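Local coordinates for P91 (Metagenome, PDB 4ZI5), which hydrolyses phosphotriesters as a promiscuous activity of a dienelactone hydrolase-like enzyme with the alpha/beta hydrolase fold, at residues 19-24 against 73-78; 30-35 against 112-117; 102-107 against 141-146; 172-177 against 193-198. One frame throughout, in Å; residues are numbered along the deposited sequence. Where two conformers were deposited one is given.

Contact 1: residues 19-24 against 73-78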
loop_
_atom_site.group_PDB
_atom_site.type_symbol
_atom_site.label_atom_id
_atom_site.label_comp_id
_atom_site.label_asym_id
_atom_site.label_seq_id
_atom_site.Cartn_x
_atom_site.Cartn_y
_atom_site.Cartn_z
ATOM N N VAL A 19 -16.568 -18.587 -21.851
ATOM C CA VAL A 19 -17.178 -17.503 -22.613
ATOM C C VAL A 19 -16.391 -17.312 -23.904
ATOM O O VAL A 19 -15.230 -16.928 -23.865
ATOM C CB VAL A 19 -17.199 -16.179 -21.803
ATOM C CG1 VAL A 19 -17.741 -15.017 -22.623
ATOM C CG2 VAL A 19 -18.044 -16.360 -20.538
ATOM N N ASP A 20 -17.065 -17.550 -25.035
ATOM C CA ASP A 20 -16.524 -17.295 -26.367
ATOM C C ASP A 20 -16.704 -15.832 -26.728
ATOM O O ASP A 20 -17.774 -15.281 -26.545
ATOM C CB ASP A 20 -17.268 -18.148 -27.412
ATOM C CG ASP A 20 -17.024 -19.620 -27.230
ATOM O OD1 ASP A 20 -15.846 -20.031 -27.239
ATOM O OD2 ASP A 20 -18.010 -20.378 -27.070
ATOM N N TYR A 21 -15.648 -15.190 -27.208
ATOM C CA TYR A 21 -15.755 -13.841 -27.735
ATOM C C TYR A 21 -14.715 -13.646 -28.823
ATOM O O TYR A 21 -13.836 -14.488 -28.992
ATOM C CB TYR A 21 -15.643 -12.795 -26.599
ATOM C CG TYR A 21 -14.329 -12.758 -25.811
ATOM C CD1 TYR A 21 -14.074 -13.641 -24.783
ATOM C CD2 TYR A 21 -13.365 -11.796 -26.093
ATOM C CE1 TYR A 21 -12.878 -13.592 -24.061
ATOM C CE2 TYR A 21 -12.185 -11.740 -25.391
ATOM C CZ TYR A 21 -11.937 -12.631 -24.368
ATOM O OH TYR A 21 -10.772 -12.531 -23.649
ATOM N N THR A 22 -14.819 -12.551 -29.577
ATOM C CA THR A 22 -13.925 -12.313 -30.709
ATOM C C THR A 22 -13.295 -10.922 -30.660
ATOM O O THR A 22 -13.851 -9.983 -30.099
ATOM C CB THR A 22 -14.680 -12.428 -32.034
ATOM O OG1 THR A 22 -15.741 -11.472 -32.015
ATOM C CG2 THR A 22 -15.272 -13.794 -32.239
ATOM N N ASP A 23 -12.117 -10.821 -31.239
ATOM C CA ASP A 23 -11.494 -9.551 -31.538
ATOM C C ASP A 23 -11.114 -9.643 -33.013
ATOM O O ASP A 23 -10.130 -10.280 -33.353
ATOM C CB ASP A 23 -10.264 -9.310 -30.682
ATOM C CG ASP A 23 -9.478 -8.080 -31.120
ATOM O OD1 ASP A 23 -10.080 -7.190 -31.768
ATOM O OD2 ASP A 23 -8.264 -7.999 -30.804
ATOM N N GLY A 24 -11.936 -9.058 -33.880
ATOM C CA GLY A 24 -11.745 -9.216 -35.339
ATOM C C GLY A 24 -11.786 -10.690 -35.724
ATOM O O GLY A 24 -12.741 -11.390 -35.396
ATOM N N LEU A 73 -14.050 -12.402 -15.092
ATOM C CA LEU A 73 -13.661 -13.069 -16.324
ATOM C C LEU A 73 -12.154 -13.160 -16.455
ATOM O O LEU A 73 -11.476 -12.147 -16.587
ATOM C CB LEU A 73 -14.179 -12.315 -17.544
ATOM C CG LEU A 73 -13.842 -12.973 -18.889
ATOM C CD1 LEU A 73 -14.691 -14.225 -19.120
ATOM C CD2 LEU A 73 -14.055 -11.998 -20.020
ATOM N N ALA A 74 -11.656 -14.382 -16.427
ATOM C CA ALA A 74 -10.259 -14.664 -16.760
ATOM C C ALA A 74 -10.128 -14.597 -18.271
ATOM O O ALA A 74 -10.750 -15.396 -18.992
ATOM C CB ALA A 74 -9.855 -16.007 -16.203
ATOM N N ALA A 75 -9.395 -13.575 -18.730
ATOM C CA ALA A 75 -9.336 -13.208 -20.126
ATOM C C ALA A 75 -8.406 -14.128 -20.931
ATOM O O ALA A 75 -7.416 -14.637 -20.409
ATOM C CB ALA A 75 -8.886 -11.770 -20.269
ATOM N N ASP A 76 -8.754 -14.326 -22.196
ATOM C CA ASP A 76 -7.885 -14.981 -23.168
ATOM C C ASP A 76 -7.348 -13.908 -24.106
ATOM O O ASP A 76 -8.053 -13.510 -25.061
ATOM C CB ASP A 76 -8.682 -16.033 -23.930
ATOM C CG ASP A 76 -7.875 -16.706 -25.061
ATOM O OD1 ASP A 76 -6.635 -16.553 -25.093
ATOM O OD2 ASP A 76 -8.504 -17.323 -25.963
ATOM N N MET A 77 -6.125 -13.435 -23.868
ATOM C CA MET A 77 -5.521 -12.432 -24.773
ATOM C C MET A 77 -5.019 -13.039 -26.078
ATOM O O MET A 77 -5.181 -12.437 -27.133
ATOM C CB MET A 77 -4.383 -11.650 -24.113
ATOM C CG MET A 77 -4.841 -10.697 -23.043
ATOM S SD MET A 77 -5.788 -9.300 -23.643
ATOM C CE MET A 77 -4.486 -8.298 -24.353
ATOM N N HIS A 78 -4.428 -14.232 -26.003
ATOM C CA HIS A 78 -3.777 -14.833 -27.152
ATOM C C HIS A 78 -4.736 -15.376 -28.188
ATOM O O HIS A 78 -4.416 -15.361 -29.379
ATOM C CB HIS A 78 -2.810 -15.915 -26.692
ATOM C CG HIS A 78 -1.759 -15.414 -25.758
ATOM N ND1 HIS A 78 -1.271 -14.124 -25.805
ATOM C CD2 HIS A 78 -1.094 -16.030 -24.762
ATOM C CE1 HIS A 78 -0.363 -13.967 -24.863
ATOM N NE2 HIS A 78 -0.231 -15.111 -24.222
HETATM O O HOH W 1 -8.880 -10.906 -24.716
#

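Contact 2: residues 30-35 against 112-117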
loop_
_atom_site.group_PDB
_atom_site.type_symbol
_atom_site.label_atom_id
_atom_site.label_comp_id
_atom_site.label_asym_id
_atom_site.label_seq_id
_atom_site.Cartn_x
_atom_site.Cartn_y
_atom_site.Cartn_z
ATOM N N GLY A 30 -12.520 -17.147 -22.904
ATOM C CA GLY A 30 -12.275 -16.801 -21.502
ATOM C C GLY A 30 -13.039 -17.723 -20.556
ATOM O O GLY A 30 -13.854 -18.549 -20.983
ATOM N N GLU A 31 -12.804 -17.558 -19.256
ATOM C CA GLU A 31 -13.512 -18.319 -18.234
ATOM C C GLU A 31 -14.084 -17.371 -17.204
ATOM O O GLU A 31 -13.350 -16.583 -16.603
ATOM C CB GLU A 31 -12.582 -19.366 -17.556
ATOM C CG GLU A 31 -13.338 -20.352 -16.686
ATOM C CD GLU A 31 -12.440 -21.394 -16.094
ATOM O OE1 GLU A 31 -12.473 -22.530 -16.606
ATOM O OE2 GLU A 31 -11.689 -21.072 -15.146
ATOM N N PHE A 32 -15.403 -17.455 -17.028
ATOM C CA PHE A 32 -16.191 -16.540 -16.212
ATOM C C PHE A 32 -16.544 -17.229 -14.902
ATOM O O PHE A 32 -17.109 -18.327 -14.907
ATOM C CB PHE A 32 -17.458 -16.159 -16.957
ATOM C CG PHE A 32 -18.350 -15.225 -16.222
ATOM C CD1 PHE A 32 -18.015 -13.884 -16.079
ATOM C CD2 PHE A 32 -19.564 -15.674 -15.698
ATOM C CE1 PHE A 32 -18.851 -13.016 -15.425
ATOM C CE2 PHE A 32 -20.423 -14.814 -15.044
ATOM C CZ PHE A 32 -20.075 -13.474 -14.917
ATOM N N HIS A 33 -16.224 -16.554 -13.787
ATOM C CA HIS A 33 -16.442 -17.065 -12.440
ATOM C C HIS A 33 -17.441 -16.224 -11.683
ATOM O O HIS A 33 -17.344 -14.989 -11.652
ATOM C CB HIS A 33 -15.127 -17.077 -11.676
ATOM C CG HIS A 33 -14.112 -18.008 -12.247
ATOM N ND1 HIS A 33 -13.633 -19.090 -11.551
ATOM C CD2 HIS A 33 -13.484 -18.022 -13.450
ATOM C CE1 HIS A 33 -12.766 -19.744 -12.303
ATOM N NE2 HIS A 33 -12.646 -19.113 -13.453
ATOM N N TRP A 34 -18.398 -16.893 -11.049
ATOM C CA TRP A 34 -19.384 -16.202 -10.226
ATOM C C TRP A 34 -19.936 -17.138 -9.132
ATOM O O TRP A 34 -19.789 -18.378 -9.209
ATOM C CB TRP A 34 -20.509 -15.607 -11.115
ATOM C CG TRP A 34 -21.573 -16.589 -11.486
ATOM C CD1 TRP A 34 -22.863 -16.641 -10.988
ATOM C CD2 TRP A 34 -21.454 -17.692 -12.406
ATOM N NE1 TRP A 34 -23.530 -17.712 -11.537
ATOM C CE2 TRP A 34 -22.697 -18.360 -12.419
ATOM C CE3 TRP A 34 -20.420 -18.182 -13.208
ATOM C CZ2 TRP A 34 -22.929 -19.502 -13.202
ATOM C CZ3 TRP A 34 -20.653 -19.332 -13.985
ATOM C CH2 TRP A 34 -21.888 -19.973 -13.966
ATOM N N ASP A 35 -20.521 -16.521 -8.105
ATOM C CA ASP A 35 -21.220 -17.256 -7.047
ATOM C C ASP A 35 -22.691 -17.399 -7.436
ATOM O O ASP A 35 -23.428 -16.411 -7.446
ATOM C CB ASP A 35 -21.090 -16.474 -5.730
ATOM C CG ASP A 35 -21.668 -17.208 -4.519
ATOM O OD1 ASP A 35 -22.256 -18.311 -4.627
ATOM O OD2 ASP A 35 -21.464 -16.681 -3.420
ATOM N N ASP A 112 -15.532 -6.140 -22.949
ATOM C CA ASP A 112 -16.859 -6.341 -23.564
ATOM C C ASP A 112 -17.466 -7.727 -23.243
ATOM O O ASP A 112 -18.652 -7.821 -22.969
ATOM C CB ASP A 112 -16.791 -6.119 -25.081
ATOM C CG ASP A 112 -16.503 -4.667 -25.449
ATOM O OD1 ASP A 112 -16.689 -3.761 -24.622
ATOM O OD2 ASP A 112 -16.112 -4.407 -26.585
ATOM N N ALA A 113 -16.658 -8.778 -23.253
ATOM C CA ALA A 113 -17.140 -10.103 -22.900
ATOM C C ALA A 113 -17.597 -10.196 -21.427
ATOM O O ALA A 113 -18.602 -10.813 -21.115
ATOM C CB ALA A 113 -16.064 -11.137 -23.167
ATOM N N LEU A 114 -16.853 -9.568 -20.530
ATOM C CA LEU A 114 -17.303 -9.415 -19.145
ATOM C C LEU A 114 -18.673 -8.735 -19.038
ATOM O O LEU A 114 -19.583 -9.266 -18.401
ATOM C CB LEU A 114 -16.277 -8.620 -18.332
ATOM C CG LEU A 114 -16.679 -8.323 -16.888
ATOM C CD1 LEU A 114 -16.597 -9.583 -16.050
ATOM C CD2 LEU A 114 -15.809 -7.197 -16.314
ATOM N N THR A 115 -18.780 -7.559 -19.645
ATOM C CA THR A 115 -19.973 -6.715 -19.522
ATOM C C THR A 115 -21.213 -7.332 -20.203
ATOM O O THR A 115 -22.329 -7.072 -19.801
ATOM C CB THR A 115 -19.724 -5.264 -20.030
ATOM O OG1 THR A 115 -19.450 -5.256 -21.419
ATOM C CG2 THR A 115 -18.559 -4.640 -19.322
ATOM N N ALA A 116 -20.978 -8.197 -21.178
ATOM C CA ALA A 116 -22.016 -9.018 -21.781
ATOM C C ALA A 116 -22.705 -10.007 -20.842
ATOM O O ALA A 116 -23.823 -10.432 -21.138
ATOM C CB ALA A 116 -21.448 -9.770 -22.948
ATOM N N GLN A 117 -22.079 -10.372 -19.721
ATOM C CA GLN A 117 -22.651 -11.404 -18.875
ATOM C C GLN A 117 -23.730 -10.790 -18.010
ATOM O O GLN A 117 -23.497 -9.743 -17.414
ATOM C CB GLN A 117 -21.587 -12.102 -18.035
ATOM C CG GLN A 117 -20.407 -12.643 -18.817
ATOM C CD GLN A 117 -20.835 -13.467 -20.018
ATOM O OE1 GLN A 117 -21.645 -14.387 -19.883
ATOM N NE2 GLN A 117 -20.349 -13.100 -21.204
#

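Contact 3: residues 102-107 against 141-146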
loop_
_atom_site.group_PDB
_atom_site.type_symbol
_atom_site.label_atom_id
_atom_site.label_comp_id
_atom_site.label_asym_id
_atom_site.label_seq_id
_atom_site.Cartn_x
_atom_site.Cartn_y
_atom_site.Cartn_z
ATOM N N HIS A 102 -3.553 -2.557 -31.288
ATOM C CA HIS A 102 -4.019 -3.948 -31.369
ATOM C C HIS A 102 -4.131 -4.580 -29.976
ATOM O O HIS A 102 -5.111 -5.254 -29.646
ATOM C CB HIS A 102 -3.060 -4.751 -32.260
ATOM C CG HIS A 102 -3.007 -6.207 -31.961
ATOM N ND1 HIS A 102 -3.958 -7.090 -32.417
ATOM C CD2 HIS A 102 -2.106 -6.938 -31.266
ATOM C CE1 HIS A 102 -3.647 -8.306 -32.006
ATOM N NE2 HIS A 102 -2.530 -8.242 -31.302
ATOM N N TRP A 103 -3.115 -4.347 -29.168
ATOM C CA TRP A 103 -3.092 -4.801 -27.771
ATOM C C TRP A 103 -4.311 -4.290 -26.998
ATOM O O TRP A 103 -5.017 -5.054 -26.336
ATOM C CB TRP A 103 -1.789 -4.324 -27.166
ATOM C CG TRP A 103 -1.481 -4.732 -25.737
ATOM C CD1 TRP A 103 -2.180 -5.571 -24.921
ATOM C CD2 TRP A 103 -0.339 -4.317 -25.009
ATOM N NE1 TRP A 103 -1.544 -5.678 -23.692
ATOM C CE2 TRP A 103 -0.413 -4.910 -23.724
ATOM C CE3 TRP A 103 0.733 -3.453 -25.299
ATOM C CZ2 TRP A 103 0.567 -4.704 -22.750
ATOM C CZ3 TRP A 103 1.701 -3.247 -24.326
ATOM C CH2 TRP A 103 1.609 -3.863 -23.069
ATOM N N ARG A 104 -4.594 -3.009 -27.171
ATOM C CA ARG A 104 -5.750 -2.373 -26.548
ATOM C C ARG A 104 -7.089 -2.916 -27.021
ATOM O O ARG A 104 -7.978 -3.126 -26.207
ATOM C CB ARG A 104 -5.674 -0.858 -26.709
ATOM C CG ARG A 104 -4.554 -0.265 -25.868
ATOM C CD ARG A 104 -4.139 1.158 -26.280
ATOM N NE ARG A 104 -2.991 1.659 -25.503
ATOM C CZ ARG A 104 -2.698 2.950 -25.271
ATOM N NH1 ARG A 104 -3.469 3.937 -25.750
ATOM N NH2 ARG A 104 -1.622 3.275 -24.543
ATOM N N ARG A 105 -7.213 -3.210 -28.311
ATOM C CA ARG A 105 -8.445 -3.796 -28.830
ATOM C C ARG A 105 -8.672 -5.177 -28.262
ATOM O O ARG A 105 -9.797 -5.532 -27.946
ATOM C CB ARG A 105 -8.441 -3.909 -30.365
ATOM C CG ARG A 105 -8.566 -2.607 -31.113
ATOM C CD ARG A 105 -8.881 -2.881 -32.589
ATOM N NE ARG A 105 -7.782 -3.545 -33.300
ATOM C CZ ARG A 105 -6.705 -2.929 -33.797
ATOM N NH1 ARG A 105 -6.516 -1.626 -33.629
ATOM N NH2 ARG A 105 -5.781 -3.635 -34.435
ATOM N N ARG A 106 -7.605 -5.950 -28.132
ATOM C CA ARG A 106 -7.681 -7.282 -27.577
ATOM C C ARG A 106 -8.119 -7.259 -26.113
ATOM O O ARG A 106 -8.940 -8.091 -25.681
ATOM C CB ARG A 106 -6.344 -8.017 -27.767
ATOM C CG ARG A 106 -6.357 -9.509 -27.448
ATOM C CD ARG A 106 -7.276 -10.317 -28.324
ATOM N NE ARG A 106 -6.923 -10.184 -29.735
ATOM C CZ ARG A 106 -5.934 -10.837 -30.363
ATOM N NH1 ARG A 106 -5.133 -11.674 -29.727
ATOM N NH2 ARG A 106 -5.739 -10.617 -31.664
ATOM N N ALA A 107 -7.598 -6.299 -25.352
ATOM C CA ALA A 107 -8.046 -6.057 -23.971
ATOM C C ALA A 107 -9.513 -5.589 -23.873
ATOM O O ALA A 107 -10.291 -6.102 -23.058
ATOM C CB ALA A 107 -7.131 -5.055 -23.291
ATOM N N ALA A 141 -6.858 1.069 -19.538
ATOM C CA ALA A 141 -7.268 2.306 -18.861
ATOM C C ALA A 141 -6.916 3.546 -19.676
ATOM O O ALA A 141 -7.698 4.495 -19.708
ATOM C CB ALA A 141 -6.659 2.394 -17.463
ATOM N N ARG A 142 -5.762 3.534 -20.349
ATOM C CA ARG A 142 -5.348 4.667 -21.189
ATOM C C ARG A 142 -6.228 4.932 -22.429
ATOM O O ARG A 142 -6.150 6.020 -22.987
ATOM C CB ARG A 142 -3.893 4.508 -21.644
ATOM C CG ARG A 142 -2.902 4.759 -20.507
ATOM C CD ARG A 142 -1.544 4.179 -20.870
ATOM N NE ARG A 142 -0.495 4.669 -19.976
ATOM C CZ ARG A 142 0.713 4.122 -19.837
ATOM N NH1 ARG A 142 1.050 3.006 -20.503
ATOM N NH2 ARG A 142 1.578 4.688 -18.990
ATOM N N THR A 143 -7.071 3.967 -22.825
ATOM C CA THR A 143 -8.079 4.196 -23.869
ATOM C C THR A 143 -9.254 5.029 -23.380
ATOM O O THR A 143 -10.083 5.429 -24.196
ATOM C CB THR A 143 -8.640 2.881 -24.461
ATOM O OG1 THR A 143 -9.404 2.187 -23.469
ATOM C CG2 THR A 143 -7.556 1.990 -24.985
ATOM N N GLY A 144 -9.361 5.268 -22.075
ATOM C CA GLY A 144 -10.500 5.940 -21.473
ATOM C C GLY A 144 -11.629 4.999 -21.159
ATOM O O GLY A 144 -12.739 5.444 -20.935
ATOM N N ALA A 145 -11.373 3.695 -21.128
ATOM C CA ALA A 145 -12.439 2.757 -20.800
ATOM C C ALA A 145 -13.083 3.077 -19.446
ATOM O O ALA A 145 -12.396 3.554 -18.528
ATOM C CB ALA A 145 -11.898 1.342 -20.800
ATOM N N PRO A 146 -14.413 2.848 -19.307
ATOM C CA PRO A 146 -15.140 3.240 -18.092
ATOM C C PRO A 146 -14.949 2.251 -16.922
ATOM O O PRO A 146 -15.916 1.693 -16.375
ATOM C CB PRO A 146 -16.606 3.302 -18.574
ATOM C CG PRO A 146 -16.664 2.234 -19.597
ATOM C CD PRO A 146 -15.337 2.300 -20.331
#

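Contact 4: residues 172-177 against 193-198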
loop_
_atom_site.group_PDB
_atom_site.type_symbol
_atom_site.label_atom_id
_atom_site.label_comp_id
_atom_site.label_asym_id
_atom_site.label_seq_id
_atom_site.Cartn_x
_atom_site.Cartn_y
_atom_site.Cartn_z
ATOM N N VAL A 172 -6.226 3.808 -9.806
ATOM C CA VAL A 172 -5.072 2.961 -10.177
ATOM C C VAL A 172 -4.342 2.557 -8.891
ATOM O O VAL A 172 -3.937 3.407 -8.120
ATOM C CB VAL A 172 -4.103 3.682 -11.143
ATOM C CG1 VAL A 172 -2.942 2.788 -11.484
ATOM C CG2 VAL A 172 -4.800 4.084 -12.435
ATOM N N LEU A 173 -4.164 1.244 -8.703
ATOM C CA LEU A 173 -3.262 0.706 -7.685
ATOM C C LEU A 173 -2.215 -0.180 -8.374
ATOM O O LEU A 173 -2.553 -1.161 -9.054
ATOM C CB LEU A 173 -4.051 -0.100 -6.644
ATOM C CG LEU A 173 -3.245 -0.969 -5.657
ATOM C CD1 LEU A 173 -2.309 -0.168 -4.781
ATOM C CD2 LEU A 173 -4.165 -1.782 -4.771
ATOM N N VAL A 174 -0.954 0.204 -8.252
ATOM C CA VAL A 174 0.183 -0.564 -8.813
ATOM C C VAL A 174 0.871 -1.287 -7.639
ATOM O O VAL A 174 1.429 -0.626 -6.765
ATOM C CB VAL A 174 1.204 0.385 -9.501
ATOM C CG1 VAL A 174 2.427 -0.330 -10.004
ATOM C CG2 VAL A 174 0.528 1.123 -10.662
ATOM N N CYS A 175 0.868 -2.620 -7.654
ATOM C CA CYS A 175 1.558 -3.406 -6.636
ATOM C C CYS A 175 2.852 -3.912 -7.274
ATOM O O CYS A 175 2.816 -4.708 -8.204
ATOM C CB CYS A 175 0.670 -4.546 -6.156
ATOM S SG CYS A 175 -0.869 -3.987 -5.374
ATOM N N HIS A 176 3.983 -3.403 -6.779
ATOM C CA HIS A 176 5.282 -3.556 -7.417
ATOM C C HIS A 176 6.238 -4.289 -6.489
ATOM O O HIS A 176 6.368 -3.929 -5.314
ATOM C CB HIS A 176 5.828 -2.175 -7.751
ATOM C CG HIS A 176 7.136 -2.196 -8.452
ATOM N ND1 HIS A 176 7.296 -2.743 -9.702
ATOM C CD2 HIS A 176 8.347 -1.705 -8.100
ATOM C CE1 HIS A 176 8.555 -2.620 -10.077
ATOM N NE2 HIS A 176 9.215 -1.986 -9.126
ATOM N N GLY A 177 6.918 -5.303 -7.015
ATOM C CA GLY A 177 7.998 -5.954 -6.282
ATOM C C GLY A 177 9.215 -5.026 -6.269
ATOM O O GLY A 177 9.761 -4.697 -7.343
ATOM N N ASP A 193 4.689 10.013 -12.702
ATOM C CA ASP A 193 4.626 11.423 -13.152
ATOM C C ASP A 193 3.443 11.684 -14.087
ATOM O O ASP A 193 2.857 12.755 -14.038
ATOM C CB ASP A 193 5.937 11.817 -13.816
ATOM C CG ASP A 193 7.040 12.094 -12.814
ATOM O OD1 ASP A 193 6.751 12.270 -11.590
ATOM O OD2 ASP A 193 8.202 12.190 -13.247
ATOM N N GLU A 194 3.057 10.676 -14.879
ATOM C CA GLU A 194 1.823 10.766 -15.701
ATOM C C GLU A 194 0.619 10.843 -14.790
ATOM O O GLU A 194 -0.262 11.689 -14.976
ATOM C CB GLU A 194 1.669 9.556 -16.622
ATOM C CG GLU A 194 2.758 9.420 -17.671
ATOM C CD GLU A 194 2.799 8.029 -18.315
ATOM O OE1 GLU A 194 1.911 7.176 -18.049
ATOM O OE2 GLU A 194 3.729 7.769 -19.095
ATOM N N PHE A 195 0.580 9.962 -13.778
ATOM C CA PHE A 195 -0.537 9.972 -12.829
ATOM C C PHE A 195 -0.657 11.303 -12.081
ATOM O O PHE A 195 -1.770 11.823 -11.892
ATOM C CB PHE A 195 -0.413 8.862 -11.784
ATOM C CG PHE A 195 -0.391 7.467 -12.321
ATOM C CD1 PHE A 195 -0.930 7.126 -13.567
ATOM C CD2 PHE A 195 0.129 6.460 -11.534
ATOM C CE1 PHE A 195 -0.900 5.813 -14.007
ATOM C CE2 PHE A 195 0.140 5.151 -11.967
ATOM C CZ PHE A 195 -0.383 4.829 -13.197
ATOM N N ARG A 196 0.486 11.839 -11.652
ATOM C CA ARG A 196 0.543 13.159 -10.997
ATOM C C ARG A 196 0.009 14.272 -11.898
ATOM O O ARG A 196 -0.861 15.055 -11.491
ATOM C CB ARG A 196 1.982 13.500 -10.619
ATOM C CG ARG A 196 2.550 12.731 -9.441
ATOM C CD ARG A 196 3.894 13.315 -8.994
ATOM N NE ARG A 196 4.446 12.599 -7.861
ATOM C CZ ARG A 196 5.387 11.675 -7.953
ATOM N NH1 ARG A 196 5.885 11.348 -9.141
ATOM N NH2 ARG A 196 5.829 11.057 -6.862
ATOM N N ARG A 197 0.527 14.318 -13.123
ATOM C CA ARG A 197 0.127 15.327 -14.130
ATOM C C ARG A 197 -1.384 15.364 -14.321
ATOM O O ARG A 197 -1.983 16.424 -14.336
ATOM C CB ARG A 197 0.839 15.039 -15.467
ATOM C CG ARG A 197 0.531 16.016 -16.617
ATOM C CD ARG A 197 0.923 15.452 -17.971
ATOM N NE ARG A 197 0.149 14.241 -18.239
ATOM C CZ ARG A 197 0.557 13.181 -18.935
ATOM N NH1 ARG A 197 1.755 13.134 -19.506
ATOM N NH2 ARG A 197 -0.247 12.140 -19.056
ATOM N N ASP A 198 -1.996 14.186 -14.407
ATOM C CA ASP A 198 -3.413 14.040 -14.718
ATOM C C ASP A 198 -4.305 13.970 -13.505
ATOM O O ASP A 198 -5.508 13.930 -13.664
ATOM C CB ASP A 198 -3.633 12.792 -15.605
ATOM C CG ASP A 198 -2.979 12.941 -16.967
ATOM O OD1 ASP A 198 -2.577 14.087 -17.312
ATOM O OD2 ASP A 198 -2.837 11.938 -17.703
#

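Contact 1: residues 19-24 against 73-78
Tyr21 reaches from strand 15-23 to the backbone just past the end of strand 71-74, where its hydroxyl meets the main chain of Asp76. Tyr21 CG is set between its backbone N and C (chi1 62°), which sends the ring toward 73-78. Asp76 N donates to Tyr21 OH over 3.1 Å, with a bent N-H...O angle of 146°. A water lies in the plane of the ring, at its edge, 2.7 Å from Tyr21 OH, and donates to Asp76 O at 2.8 Å, so the Asp76 N-H bonds the phenol directly and its carbonyl through the water. Beside this polar end, Ala75 CB touches Tyr21 OH at 3.9 Å. The carboxylate of Asp76 is engaged elsewhere: OD2 takes the backbone N-H groups of Ala81 and Ile29. Two residues back along the strand, Val19 CB rests on Leu73 CD1 at 4.2 Å, a loose apolar touch between strands that are both hydrogen-bonded to strand 26-34 in the sheet. Helix 100-115 adds Ala110 and Ala113 against Tyr21. The phenol thus ties the outer strand to the turn following the inner one through a hydrogen bond to the peptide N-H and a water bridge to the carbonyl, neither needing a charged group.

Contact 2: residues 30-35 against 112-117
Gln117 lays its aliphatic part over one face of the Phe32 ring. From the backbone, its CB comes first to the far end of the ring, 3.7 Å from Phe32 CZ. CG follows, more nearly above the ring centre: it sits 3.9 Å from the centroid of the Phe32 ring and 16° off the ring normal, a CH-pi contact displaced toward the CD1-CE1 side. There the chain bends, turned about its CB-CG bond, and the amide turns away from the ring, the two planes standing 53° apart. At the tip, Gln117 NE2 donates to Ala113 O over 2.9 Å in a nearly straight bond (170°), the acceptor lying in the amide plane; Gln117 OE1 accepts from Arg17 of strand 15-23. With both ends of the amide bonded, its rotation is fixed, and the methylene groups are held against the ring. This is the flank of an alpha/beta hydrolase fold, where helix 100-115 packs on the sheet and the Gln117 amide bonds back to the helix at Ala113 O. Phe32, on the antiparallel strand 26-34, extends toward the helix with CG opposite its backbone N. Its edge meets the helix itself: Leu114 CD1 lies near the ring plane, 4.2 Å from Phe32 CE1. Leu73, on the neighbouring strand of the sheet, touches both Phe32 and Leu114.

Contact 3: residues 102-107 against 141-146
Arg104 runs its extended chain past Thr143 and spreads its guanidinium over Arg142, and these three side chains carry the contact. Arg104 buries the most surface. The Thr143 methyl does the touching on that side: CG2 lies 3.7 Å from Arg104 CD and 3.8 Å from Arg104 CB, beside the aliphatic stem, the two chains running opposite ways. Farther out, Arg142 CB sits over one face of the Arg104 guanidinium, 4.1 Å from Arg104 CZ, while Arg142 CD is 3.8 Å from Arg104 NH2. The two arginine chains cross obliquely, their guanidinium planes 34° apart, and Arg104 NH2 stays 4.9 Å from Arg142 NH1. Carboxylates probably make this closeness of like charges tolerable: Glu139 bridges to both arginines, Asp164 takes Arg104, and Glu194 takes Arg142. Thr143 OG1, bonded to Leu140 O, lies between the backbone N and the carbonyl carbon (chi1 67°), which leaves CG2 for Arg104. Just beyond, Gly144, with positive phi and its N bonded to Ala141 O, closes helix 132-142 in a Schellman motif, and this closing turn lies against the neighbouring helix 100-115 of the alpha/beta hydrolase fold.

Contact 4: residues 172-177 against 193-198
Strand 171-177, helix 185-198 and strand 202-207 form a beta-alpha-beta unit, and Phe195 is the helix residue that meets the first strand here. Its ring reaches two valines that point to the same side of that strand. Val172 CG1 comes nearest, 3.7 Å from Phe195 CZ and 3.9 Å from Phe195 CE2, approaching obliquely as the two side chains cross at about a right angle. This methyl is the branch set opposite the backbone N (chi1 180°). Val174 CG2 lies near the ring plane, at the edge, 4.3 Å from Phe195 CE2, a looser touch. All three residues are buried, and Trp202 of the next strand also meets the Phe195 ring. On the helix, Arg197 grips Asp198 side-on: NE reaches Asp198 OD1 and NH2 reaches Asp198 OD2, both at 2.9 Å and nearly straight, with the carboxylate at the edge of the guanidinium and in its plane. Asp198 receives these nitrogens from above its own plane. In one of its two conformers Arg196 reaches Asp179 of the second subunit. Phe195 thus packs the crossover helix onto the first strand of the beta-alpha-beta unit, as in the alpha/beta hydrolase fold.

In the fold
Contacts 1 and 2 adjoin, their centres 10 Å apart, in the part of the sheet formed by strands 15-23, 26-34 and 71-74; their segments alternate along the chain. Contact 2 shares helix 100-115 with contact 3, about 17 Å away between centres. Contact 3 also meets contact 1 directly, through Arg106, which binds Asp23 and Met77 O. Contact 4 comes last in the chain, its centre about 27 Å from those of contacts 1 and 2 and across the chain's centre, yet on the same sheet. The Arg142-Glu194 salt bridge joins it to contact 3. Contact 3, between helices 100-115 and 132-142, thus touches both contact 1 and contact 4, which lie on different parts of one sheet.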